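Local atomic coordinates of endoglucanase A (Clostridium acetobutylicum, PDB entry 3IK2), a protein that probably hydrolyses internal beta-1,4-glucosidic bonds of cellulose and related glucans, acting as an endoglucanase. Residues A[248-253]-A[325-330]; A[230-235]-A[274-279]; A[470-475]-A[481-486]. All blocks are in the same frame, centred on the assembly; numbering follows the deposited sequence.

Contact 1: residues A[248-253]-A[325-330]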
loop_
_atom_site.group_PDB
_atom_site.type_symbol
_atom_site.label_atom_id
_atom_site.label_comp_id
_atom_site.label_asym_id
_atom_site.label_seq_id
_atom_site.Cartn_x
_atom_site.Cartn_y
_atom_site.Cartn_z
ATOM N N TYR A 248 -2.757 -17.007 -20.965
ATOM C CA TYR A 248 -2.771 -15.911 -19.986
ATOM C C TYR A 248 -2.473 -14.565 -20.614
ATOM O O TYR A 248 -1.467 -14.430 -21.311
ATOM C CB TYR A 248 -1.723 -16.157 -18.894
ATOM C CG TYR A 248 -1.993 -17.356 -18.048
ATOM C CD1 TYR A 248 -3.215 -17.517 -17.374
ATOM C CD2 TYR A 248 -1.021 -18.338 -17.892
ATOM C CE1 TYR A 248 -3.451 -18.659 -16.566
ATOM C CE2 TYR A 248 -1.258 -19.454 -17.095
ATOM C CZ TYR A 248 -2.462 -19.600 -16.449
ATOM O OH TYR A 248 -2.623 -20.710 -15.663
ATOM N N GLN A 249 -3.362 -13.592 -20.392
ATOM C CA GLN A 249 -3.115 -12.208 -20.777
ATOM C C GLN A 249 -1.834 -11.664 -20.160
ATOM O O GLN A 249 -1.076 -10.969 -20.835
ATOM C CB GLN A 249 -4.282 -11.290 -20.404
ATOM C CG GLN A 249 -4.009 -9.823 -20.677
ATOM C CD GLN A 249 -3.890 -9.516 -22.171
ATOM O OE1 GLN A 249 -4.896 -9.386 -22.846
ATOM N NE2 GLN A 249 -2.671 -9.370 -22.676
ATOM N N TRP A 250 -1.593 -11.974 -18.886
ATOM C CA TRP A 250 -0.424 -11.423 -18.195
ATOM C C TRP A 250 0.005 -12.287 -17.028
ATOM O O TRP A 250 -0.642 -13.297 -16.731
ATOM C CB TRP A 250 -0.629 -9.942 -17.780
ATOM C CG TRP A 250 -1.782 -9.620 -16.829
ATOM C CD1 TRP A 250 -2.836 -10.433 -16.496
ATOM C CD2 TRP A 250 -2.024 -8.366 -16.167
ATOM N NE1 TRP A 250 -3.684 -9.779 -15.625
ATOM C CE2 TRP A 250 -3.223 -8.508 -15.420
ATOM C CE3 TRP A 250 -1.342 -7.133 -16.123
ATOM C CZ2 TRP A 250 -3.769 -7.454 -14.645
ATOM C CZ3 TRP A 250 -1.888 -6.087 -15.334
ATOM C CH2 TRP A 250 -3.081 -6.267 -14.609
ATOM N N PHE A 251 1.126 -11.918 -16.402
ATOM C CA PHE A 251 1.705 -12.734 -15.337
ATOM C C PHE A 251 0.772 -12.816 -14.133
ATOM O O PHE A 251 0.759 -13.812 -13.462
ATOM C CB PHE A 251 3.132 -12.247 -14.950
ATOM C CG PHE A 251 3.655 -12.853 -13.658
ATOM C CD1 PHE A 251 4.320 -14.078 -13.664
ATOM C CD2 PHE A 251 3.447 -12.208 -12.428
ATOM C CE1 PHE A 251 4.795 -14.646 -12.448
ATOM C CE2 PHE A 251 3.909 -12.789 -11.218
ATOM C CZ PHE A 251 4.575 -13.990 -11.232
ATOM N N ILE A 252 -0.008 -11.767 -13.864
ATOM C CA ILE A 252 -1.003 -11.776 -12.772
ATOM C C ILE A 252 -1.983 -12.958 -12.814
ATOM O O ILE A 252 -2.265 -13.568 -11.773
ATOM C CB ILE A 252 -1.706 -10.350 -12.589
ATOM C CG1 ILE A 252 -0.749 -9.389 -11.834
ATOM C CG2 ILE A 252 -3.091 -10.486 -11.891
ATOM C CD1 ILE A 252 -1.171 -7.925 -11.742
ATOM N N ASP A 253 -2.483 -13.286 -14.012
ATOM C CA ASP A 253 -3.345 -14.467 -14.258
ATOM C C ASP A 253 -2.602 -15.791 -13.980
ATOM O O ASP A 253 -3.097 -16.649 -13.299
ATOM C CB ASP A 253 -3.832 -14.484 -15.728
ATOM C CG ASP A 253 -4.782 -13.334 -16.050
ATOM O OD1 ASP A 253 -5.312 -12.706 -15.109
ATOM O OD2 ASP A 253 -4.997 -13.058 -17.258
ATOM N N CYS A 325 0.005 -0.688 -23.269
ATOM C CA CYS A 325 -0.728 -1.715 -22.528
ATOM C C CYS A 325 -2.106 -1.223 -22.046
ATOM O O CYS A 325 -2.472 -1.432 -20.887
ATOM C CB CYS A 325 0.127 -2.255 -21.369
ATOM S SG CYS A 325 1.804 -2.694 -21.858
ATOM N N LYS A 326 -2.848 -0.580 -22.954
ATOM C CA LYS A 326 -4.195 -0.075 -22.697
ATOM C C LYS A 326 -5.066 -1.156 -22.139
ATOM O O LYS A 326 -5.972 -0.875 -21.348
ATOM C CB LYS A 326 -4.877 0.455 -23.982
ATOM C CG LYS A 326 -4.455 1.832 -24.365
ATOM C CD LYS A 326 -4.970 2.267 -25.734
ATOM C CE LYS A 326 -4.058 3.366 -26.266
ATOM N NZ LYS A 326 -3.955 4.498 -25.233
ATOM N N TRP A 327 -4.803 -2.393 -22.550
ATOM C CA TRP A 327 -5.570 -3.533 -22.042
ATOM C C TRP A 327 -5.498 -3.703 -20.507
ATOM O O TRP A 327 -6.411 -4.319 -19.906
ATOM C CB TRP A 327 -5.163 -4.833 -22.745
ATOM C CG TRP A 327 -3.677 -5.110 -22.678
ATOM C CD1 TRP A 327 -2.753 -4.803 -23.624
ATOM C CD2 TRP A 327 -2.950 -5.725 -21.592
ATOM N NE1 TRP A 327 -1.509 -5.192 -23.216
ATOM C CE2 TRP A 327 -1.596 -5.757 -21.968
ATOM C CE3 TRP A 327 -3.312 -6.240 -20.332
ATOM C CZ2 TRP A 327 -0.592 -6.291 -21.134
ATOM C CZ3 TRP A 327 -2.314 -6.768 -19.517
ATOM C CH2 TRP A 327 -0.976 -6.803 -19.929
ATOM N N GLY A 328 -4.430 -3.183 -19.891
ATOM C CA GLY A 328 -4.203 -3.331 -18.446
ATOM C C GLY A 328 -4.709 -2.190 -17.566
ATOM O O GLY A 328 -4.468 -2.174 -16.344
ATOM N N LEU A 329 -5.376 -1.215 -18.195
ATOM C CA LEU A 329 -5.921 -0.053 -17.497
ATOM C C LEU A 329 -7.429 0.093 -17.813
ATOM O O LEU A 329 -7.848 -0.217 -18.915
ATOM C CB LEU A 329 -5.151 1.216 -17.871
ATOM C CG LEU A 329 -3.680 1.302 -17.428
ATOM C CD1 LEU A 329 -3.010 2.674 -17.850
ATOM C CD2 LEU A 329 -3.496 1.030 -15.912
ATOM N N PRO A 330 -8.252 0.536 -16.840
ATOM C CA PRO A 330 -7.867 0.981 -15.504
ATOM C C PRO A 330 -7.379 -0.176 -14.633
ATOM O O PRO A 330 -7.907 -1.268 -14.729
ATOM C CB PRO A 330 -9.171 1.583 -14.958
ATOM C CG PRO A 330 -10.253 0.781 -15.630
ATOM C CD PRO A 330 -9.708 0.658 -17.046
#

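Contact 2: residues A[230-235]-A[274-279]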
loop_
_atom_site.group_PDB
_atom_site.type_symbol
_atom_site.label_atom_id
_atom_site.label_comp_id
_atom_site.label_asym_id
_atom_site.label_seq_id
_atom_site.Cartn_x
_atom_site.Cartn_y
_atom_site.Cartn_z
ATOM N N SER A 230 5.390 -3.593 -15.525
ATOM C CA SER A 230 6.265 -4.513 -16.250
ATOM C C SER A 230 6.319 -5.929 -15.638
ATOM O O SER A 230 6.301 -6.932 -16.378
ATOM C CB SER A 230 7.667 -3.904 -16.393
ATOM O OG SER A 230 8.589 -4.901 -16.768
ATOM N N ALA A 231 6.352 -6.005 -14.302
ATOM C CA ALA A 231 6.236 -7.292 -13.585
ATOM C C ALA A 231 4.852 -7.882 -13.618
ATOM O O ALA A 231 4.712 -9.102 -13.611
ATOM C CB ALA A 231 6.707 -7.159 -12.128
ATOM N N PHE A 232 3.820 -7.039 -13.607
ATOM C CA PHE A 232 2.423 -7.518 -13.731
ATOM C C PHE A 232 2.232 -8.215 -15.069
ATOM O O PHE A 232 1.389 -9.110 -15.208
ATOM C CB PHE A 232 1.395 -6.365 -13.728
ATOM C CG PHE A 232 1.465 -5.434 -12.540
ATOM C CD1 PHE A 232 0.672 -4.272 -12.529
ATOM C CD2 PHE A 232 2.302 -5.696 -11.426
ATOM C CE1 PHE A 232 0.709 -3.384 -11.436
ATOM C CE2 PHE A 232 2.350 -4.806 -10.342
ATOM C CZ PHE A 232 1.555 -3.644 -10.349
ATOM N N ASN A 233 2.991 -7.746 -16.056
ATOM C CA ASN A 233 2.723 -8.015 -17.461
ATOM C C ASN A 233 3.369 -9.349 -17.822
ATOM O O ASN A 233 2.672 -10.358 -18.015
ATOM C CB ASN A 233 3.218 -6.800 -18.293
ATOM C CG ASN A 233 3.029 -6.955 -19.816
ATOM O OD1 ASN A 233 3.622 -6.186 -20.601
ATOM N ND2 ASN A 233 2.225 -7.911 -20.232
ATOM N N ASP A 234 4.700 -9.374 -17.840
ATOM C CA ASP A 234 5.443 -10.568 -18.223
ATOM C C ASP A 234 6.553 -10.893 -17.227
ATOM O O ASP A 234 7.580 -11.488 -17.572
ATOM C CB ASP A 234 5.967 -10.439 -19.667
ATOM C CG ASP A 234 6.886 -9.242 -19.885
ATOM O OD1 ASP A 234 7.336 -9.056 -21.028
ATOM O OD2 ASP A 234 7.167 -8.464 -18.952
ATOM N N PHE A 235 6.296 -10.542 -15.962
ATOM C CA PHE A 235 7.264 -10.709 -14.856
ATOM C C PHE A 235 8.638 -10.131 -15.206
ATOM O O PHE A 235 9.687 -10.762 -14.969
ATOM C CB PHE A 235 7.323 -12.164 -14.377
ATOM C CG PHE A 235 7.886 -12.332 -12.969
ATOM C CD1 PHE A 235 7.424 -11.544 -11.908
ATOM C CD2 PHE A 235 8.876 -13.271 -12.719
ATOM C CE1 PHE A 235 7.926 -11.713 -10.596
ATOM C CE2 PHE A 235 9.404 -13.434 -11.419
ATOM C CZ PHE A 235 8.934 -12.648 -10.366
ATOM N N LEU A 274 -3.188 -10.417 -3.118
ATOM C CA LEU A 274 -2.362 -10.121 -4.276
ATOM C C LEU A 274 -1.718 -8.760 -4.013
ATOM O O LEU A 274 -2.415 -7.745 -3.921
ATOM C CB LEU A 274 -3.192 -10.073 -5.571
ATOM C CG LEU A 274 -2.346 -9.754 -6.832
ATOM C CD1 LEU A 274 -1.422 -10.944 -7.200
ATOM C CD2 LEU A 274 -3.222 -9.341 -8.008
ATOM N N ASP A 275 -0.401 -8.748 -3.832
ATOM C CA ASP A 275 0.271 -7.535 -3.403
ATOM C C ASP A 275 1.093 -6.899 -4.516
ATOM O O ASP A 275 1.885 -7.556 -5.192
ATOM C CB ASP A 275 1.121 -7.805 -2.174
ATOM C CG ASP A 275 1.760 -6.545 -1.611
ATOM O OD1 ASP A 275 1.046 -5.551 -1.330
ATOM O OD2 ASP A 275 2.989 -6.557 -1.418
ATOM N N LEU A 276 0.898 -5.604 -4.686
ATOM C CA LEU A 276 1.374 -4.883 -5.851
ATOM C C LEU A 276 1.979 -3.565 -5.379
ATOM O O LEU A 276 1.572 -3.037 -4.355
ATOM C CB LEU A 276 0.168 -4.596 -6.777
ATOM C CG LEU A 276 -0.286 -5.513 -7.917
ATOM C CD1 LEU A 276 0.082 -6.984 -7.843
ATOM C CD2 LEU A 276 -1.765 -5.314 -8.330
ATOM N N HIS A 277 2.956 -3.063 -6.126
ATOM C CA HIS A 277 3.457 -1.720 -5.964
ATOM C C HIS A 277 3.050 -0.883 -7.160
ATOM O O HIS A 277 3.005 -1.369 -8.279
ATOM C CB HIS A 277 4.982 -1.715 -5.774
ATOM C CG HIS A 277 5.426 -2.481 -4.573
ATOM N ND1 HIS A 277 6.744 -2.788 -4.328
ATOM C CD2 HIS A 277 4.713 -3.034 -3.559
ATOM C CE1 HIS A 277 6.827 -3.491 -3.211
ATOM N NE2 HIS A 277 5.608 -3.662 -2.731
ATOM N N TRP A 278 2.735 0.382 -6.912
ATOM C CA TRP A 278 2.238 1.254 -7.961
ATOM C C TRP A 278 2.801 2.641 -7.785
ATOM O O TRP A 278 2.311 3.437 -6.982
ATOM C CB TRP A 278 0.723 1.284 -7.946
ATOM C CG TRP A 278 0.067 1.987 -9.141
ATOM C CD1 TRP A 278 -0.676 3.128 -9.107
ATOM C CD2 TRP A 278 0.077 1.556 -10.507
ATOM N NE1 TRP A 278 -1.135 3.430 -10.368
ATOM C CE2 TRP A 278 -0.695 2.479 -11.243
ATOM C CE3 TRP A 278 0.659 0.478 -11.180
ATOM C CZ2 TRP A 278 -0.891 2.362 -12.635
ATOM C CZ3 TRP A 278 0.460 0.355 -12.559
ATOM C CH2 TRP A 278 -0.310 1.289 -13.262
ATOM N N TYR A 279 3.882 2.901 -8.504
ATOM C CA TYR A 279 4.428 4.232 -8.603
ATOM C C TYR A 279 4.016 4.654 -9.984
ATOM O O TYR A 279 4.464 4.049 -10.952
ATOM C CB TYR A 279 5.946 4.222 -8.463
ATOM C CG TYR A 279 6.405 3.803 -7.080
ATOM C CD1 TYR A 279 6.509 4.742 -6.029
ATOM C CD2 TYR A 279 6.746 2.475 -6.815
ATOM C CE1 TYR A 279 6.949 4.347 -4.741
ATOM C CE2 TYR A 279 7.176 2.076 -5.524
ATOM C CZ TYR A 279 7.268 3.019 -4.495
ATOM O OH TYR A 279 7.707 2.623 -3.226
#

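Contact 3: residues A[470-475]-A[481-486]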
loop_
_atom_site.group_PDB
_atom_site.type_symbol
_atom_site.label_atom_id
_atom_site.label_comp_id
_atom_site.label_asym_id
_atom_site.label_seq_id
_atom_site.Cartn_x
_atom_site.Cartn_y
_atom_site.Cartn_z
ATOM N N GLN A 470 -20.989 20.138 8.733
ATOM C CA GLN A 470 -19.713 20.786 9.093
ATOM C C GLN A 470 -18.624 20.410 8.093
ATOM O O GLN A 470 -18.666 19.333 7.486
ATOM C CB GLN A 470 -19.291 20.391 10.499
ATOM C CG GLN A 470 -20.176 20.964 11.590
ATOM C CD GLN A 470 -19.671 20.597 12.982
ATOM O OE1 GLN A 470 -19.186 21.451 13.703
ATOM N NE2 GLN A 470 -19.763 19.321 13.346
ATOM N N VAL A 471 -17.641 21.285 7.935
ATOM C CA VAL A 471 -16.685 21.143 6.851
ATOM C C VAL A 471 -15.259 21.433 7.321
ATOM O O VAL A 471 -15.032 22.436 7.975
ATOM C CB VAL A 471 -17.037 22.077 5.654
ATOM C CG1 VAL A 471 -16.033 21.873 4.508
ATOM C CG2 VAL A 471 -18.502 21.854 5.169
ATOM N N TRP A 472 -14.319 20.535 6.985
ATOM C CA TRP A 472 -12.884 20.709 7.287
ATOM C C TRP A 472 -12.061 20.521 6.026
ATOM O O TRP A 472 -12.374 19.688 5.215
ATOM C CB TRP A 472 -12.398 19.701 8.329
ATOM C CG TRP A 472 -12.953 19.895 9.720
ATOM C CD1 TRP A 472 -12.336 20.489 10.794
ATOM C CD2 TRP A 472 -14.216 19.442 10.180
ATOM N NE1 TRP A 472 -13.163 20.440 11.896
ATOM C CE2 TRP A 472 -14.323 19.805 11.544
ATOM C CE3 TRP A 472 -15.286 18.767 9.566
ATOM C CZ2 TRP A 472 -15.456 19.517 12.305
ATOM C CZ3 TRP A 472 -16.414 18.475 10.327
ATOM C CH2 TRP A 472 -16.489 18.844 11.678
ATOM N N GLY A 473 -10.969 21.257 5.882
ATOM C CA GLY A 473 -10.205 21.159 4.643
ATOM C C GLY A 473 -8.836 21.775 4.610
ATOM O O GLY A 473 -8.430 22.481 5.513
ATOM N N PHE A 474 -8.120 21.473 3.533
ATOM C CA PHE A 474 -6.812 22.030 3.268
ATOM C C PHE A 474 -6.822 22.424 1.813
ATOM O O PHE A 474 -7.664 21.946 1.035
ATOM C CB PHE A 474 -5.658 21.045 3.597
ATOM C CG PHE A 474 -5.687 19.754 2.824
ATOM C CD1 PHE A 474 -5.004 19.637 1.605
ATOM C CD2 PHE A 474 -6.361 18.638 3.324
ATOM C CE1 PHE A 474 -5.014 18.443 0.891
ATOM C CE2 PHE A 474 -6.373 17.439 2.614
ATOM C CZ PHE A 474 -5.689 17.340 1.386
ATOM N N ASP A 475 -5.887 23.299 1.460
ATOM C CA ASP A 475 -5.894 23.939 0.160
ATOM C C ASP A 475 -4.466 24.429 -0.115
ATOM O O ASP A 475 -3.538 24.117 0.649
ATOM C CB ASP A 475 -6.922 25.098 0.149
ATOM C CG ASP A 475 -6.670 26.126 1.256
ATOM O OD1 ASP A 475 -5.513 26.287 1.702
ATOM O OD2 ASP A 475 -7.642 26.786 1.674
ATOM N N ILE A 481 -5.261 21.362 8.378
ATOM C CA ILE A 481 -6.682 21.204 8.144
ATOM C C ILE A 481 -7.412 22.206 9.030
ATOM O O ILE A 481 -7.275 22.174 10.252
ATOM C CB ILE A 481 -7.148 19.777 8.418
ATOM C CG1 ILE A 481 -6.572 18.816 7.359
ATOM C CG2 ILE A 481 -8.661 19.706 8.431
ATOM C CD1 ILE A 481 -6.675 17.369 7.774
ATOM N N THR A 482 -8.169 23.101 8.402
ATOM C CA THR A 482 -8.932 24.106 9.139
ATOM C C THR A 482 -10.419 23.796 9.035
ATOM O O THR A 482 -10.889 23.337 8.006
ATOM C CB THR A 482 -8.643 25.526 8.617
ATOM O OG1 THR A 482 -9.006 25.616 7.221
ATOM C CG2 THR A 482 -7.161 25.874 8.790
ATOM N N LYS A 483 -11.156 24.052 10.110
ATOM C CA LYS A 483 -12.605 24.011 10.068
ATOM C C LYS A 483 -13.085 25.156 9.205
ATOM O O LYS A 483 -12.731 26.324 9.440
ATOM C CB LYS A 483 -13.208 24.098 11.465
ATOM C CG LYS A 483 -14.726 23.831 11.495
ATOM C CD LYS A 483 -15.246 23.811 12.917
ATOM C CE LYS A 483 -16.525 22.978 13.029
ATOM N NZ LYS A 483 -17.760 23.761 12.779
ATOM N N ARG A 484 -13.869 24.812 8.186
ATOM C CA ARG A 484 -14.398 25.810 7.275
ATOM C C ARG A 484 -15.841 26.147 7.664
ATOM O O ARG A 484 -16.391 25.610 8.610
ATOM C CB ARG A 484 -14.238 25.349 5.820
ATOM C CG ARG A 484 -13.026 24.431 5.658
ATOM C CD ARG A 484 -12.234 24.592 4.377
ATOM N NE ARG A 484 -10.783 24.557 4.628
ATOM C CZ ARG A 484 -9.861 25.089 3.824
ATOM N NH1 ARG A 484 -10.216 25.695 2.688
ATOM N NH2 ARG A 484 -8.581 25.036 4.160
ATOM N N ASP A 485 -16.442 27.060 6.942
ATOM C CA ASP A 485 -17.803 27.456 7.209
ATOM C C ASP A 485 -18.786 26.277 7.110
ATOM O O ASP A 485 -18.668 25.423 6.205
ATOM C CB ASP A 485 -18.191 28.555 6.224
ATOM C CG ASP A 485 -19.188 29.537 6.800
ATOM O OD1 ASP A 485 -19.155 29.836 8.032
ATOM O OD2 ASP A 485 -20.001 30.021 5.985
ATOM N N ASP A 486 -19.754 26.233 8.027
ATOM C CA ASP A 486 -20.768 25.176 7.984
ATOM C C ASP A 486 -21.532 25.242 6.688
ATOM O O ASP A 486 -21.632 26.310 6.066
ATOM C CB ASP A 486 -21.762 25.299 9.130
ATOM C CG ASP A 486 -21.148 25.006 10.473
ATOM O OD1 ASP A 486 -19.937 24.755 10.571
ATOM O OD2 ASP A 486 -21.896 25.035 11.462
HETATM O O HOH W 1 -17.739 23.650 9.728
#

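Contact 1: residues A[248-253]-A[325-330]
The indole of Trp327 has Gln249 on one face, with NE2 3.7 Å above its plane and over its centre, Cys325 CB toward the rim of the other face, and Trp250 at its edge. This is an offset edge-to-face indole pair joined to an amide stack, and it sits on the outside of the (beta/alpha)8 barrel. There it links the start of helix 251-266 to the loop between helices 320-324 and 331-342. The edge of Trp327 is turned to the face of Trp250, the six-membered rings 5.5 Å apart between centroids and their planes at 83°. The closest atoms of the pair are Trp327 CZ3 and Trp250 CE3, at 3.5 Å. On its opposite face Trp250 carries Ile252 CB. The amide of Gln249 lies only 16° from the plane of the Trp327 ring: the chain leaves with CG opposite the backbone N and then bends at chi2 (67°), which lays the amide over the indole while CG meets Trp327 CE3 at 3.7 Å. Trp250 is the N-cap residue of the helix, and in the first turn its NE1 makes a weak bond to Asp253 OD1 (3.4 Å), both atoms also being hydrogen-bonded to Ser338 OG.

Contact 2: residues A[230-235]-A[274-279]
Phe232 projects from helix 230-234 and brings the far end of its ring against Leu276 and Trp278 of strand 274-278. With CG opposite its own carbonyl carbon (chi1 -55°), the ring points at the strand with its CZ end: CZ lies 3.6 Å from Leu276 CG, and CE2 is 4.0 Å from Leu276 CD1. Leu276 CD2 is placed over one face of the ring, while the carbonyl oxygen of His277 comes to its edge, near the ring plane, 3.4 Å from Phe232 CZ. The phenyl thus uses face and edge together, one for a leucine branch and the other for the strand backbone. Such a helix-on-strand contact belongs to the layered wall of a TIM-like barrel: the short helix 229-234 follows the fifth strand, 220-226, and rests on the sixth; the axes of the segments 230-234 and 274-278 approach to 10.0 Å, their directions 134° apart. Leu276 has torsions well away from the usual staggered values, which suggests some strain in a side chain that also packs against Leu226, Val335, Leu348 and Phe350. Trp278 crosses Phe232 at about a right angle, its CE3 3.9 Å from Phe232 CE1, and Leu331 of helix 331-342 touches both aromatics. His277 contributes its backbone here, whereas its imidazole is engaged elsewhere, ND1 being hydrogen-bonded to Glu180 OE2.

Contact 3: residues A[470-475]-A[481-486]
Gly473 and Thr482 form a hydrogen-bonded antiparallel pair in a beta hairpin whose second strand, 481-484, is outermost in the nine-stranded, mostly antiparallel sheet beside the barrel. Among the backbone bonds, Gly473 N meets Thr482 O and Thr482 N meets Gly473 O, each at 3.0 Å, while Arg484 N donates to Val471 O. Val471 N instead donates to a water that also reaches Arg484 O. Lys483 CG lies over the indole face of Trp472 in a CH-pi contact, 4.1 Å from the centroid of the five-membered ring; Ile481 meets Trp472 CB through CG2 (3.7 Å) and the Phe474 ring through CG1. Salt bridges close both ends. Arg484 NH1 bridges to Asp475 OD2 at 3.0 Å within the guanidinium plane, but approaches from above the carboxylate, the two planes being 75° apart; NH2 adds weak bonds to the same oxygen and to Gly473 O. The lysine chain runs extended along the indole until chi4 (-88°) turns NZ to Gln470 OE1, 2.9 Å away; NZ also bonds the water and forms a longer, weak salt bridge with Asp486 OD1. Each cation therefore has a carboxylate partner, so the positive charges of this edge strand are probably largely balanced within the hairpin itself.

In the fold
Contacts 1 and 2 form one continuous region on the barrel, their centres about 10 Å apart. Phe251 N lies 2.7 Å from Asn233 O and Ile252 N lies 3.3 Å from Phe232 O, both probable hydrogen bonds that tie the start of helix 251-266 to helix 229-234. Their segments alternate along the chain; packing of Trp250 and Trp327 on Asn233 continues the region from the 3-10 turn 326-328 toward the sixth barrel strand in contact 2. In TIM-barrel hydrolases the active site lies at the C-terminal ends of such strands, where segment 274-279 finishes. Contact 3 stands apart in the sheet built from the C-terminal part of the chain and strand 2-15, its centre about 41 Å from that of contact 1 and 37 Å from that of contact 2.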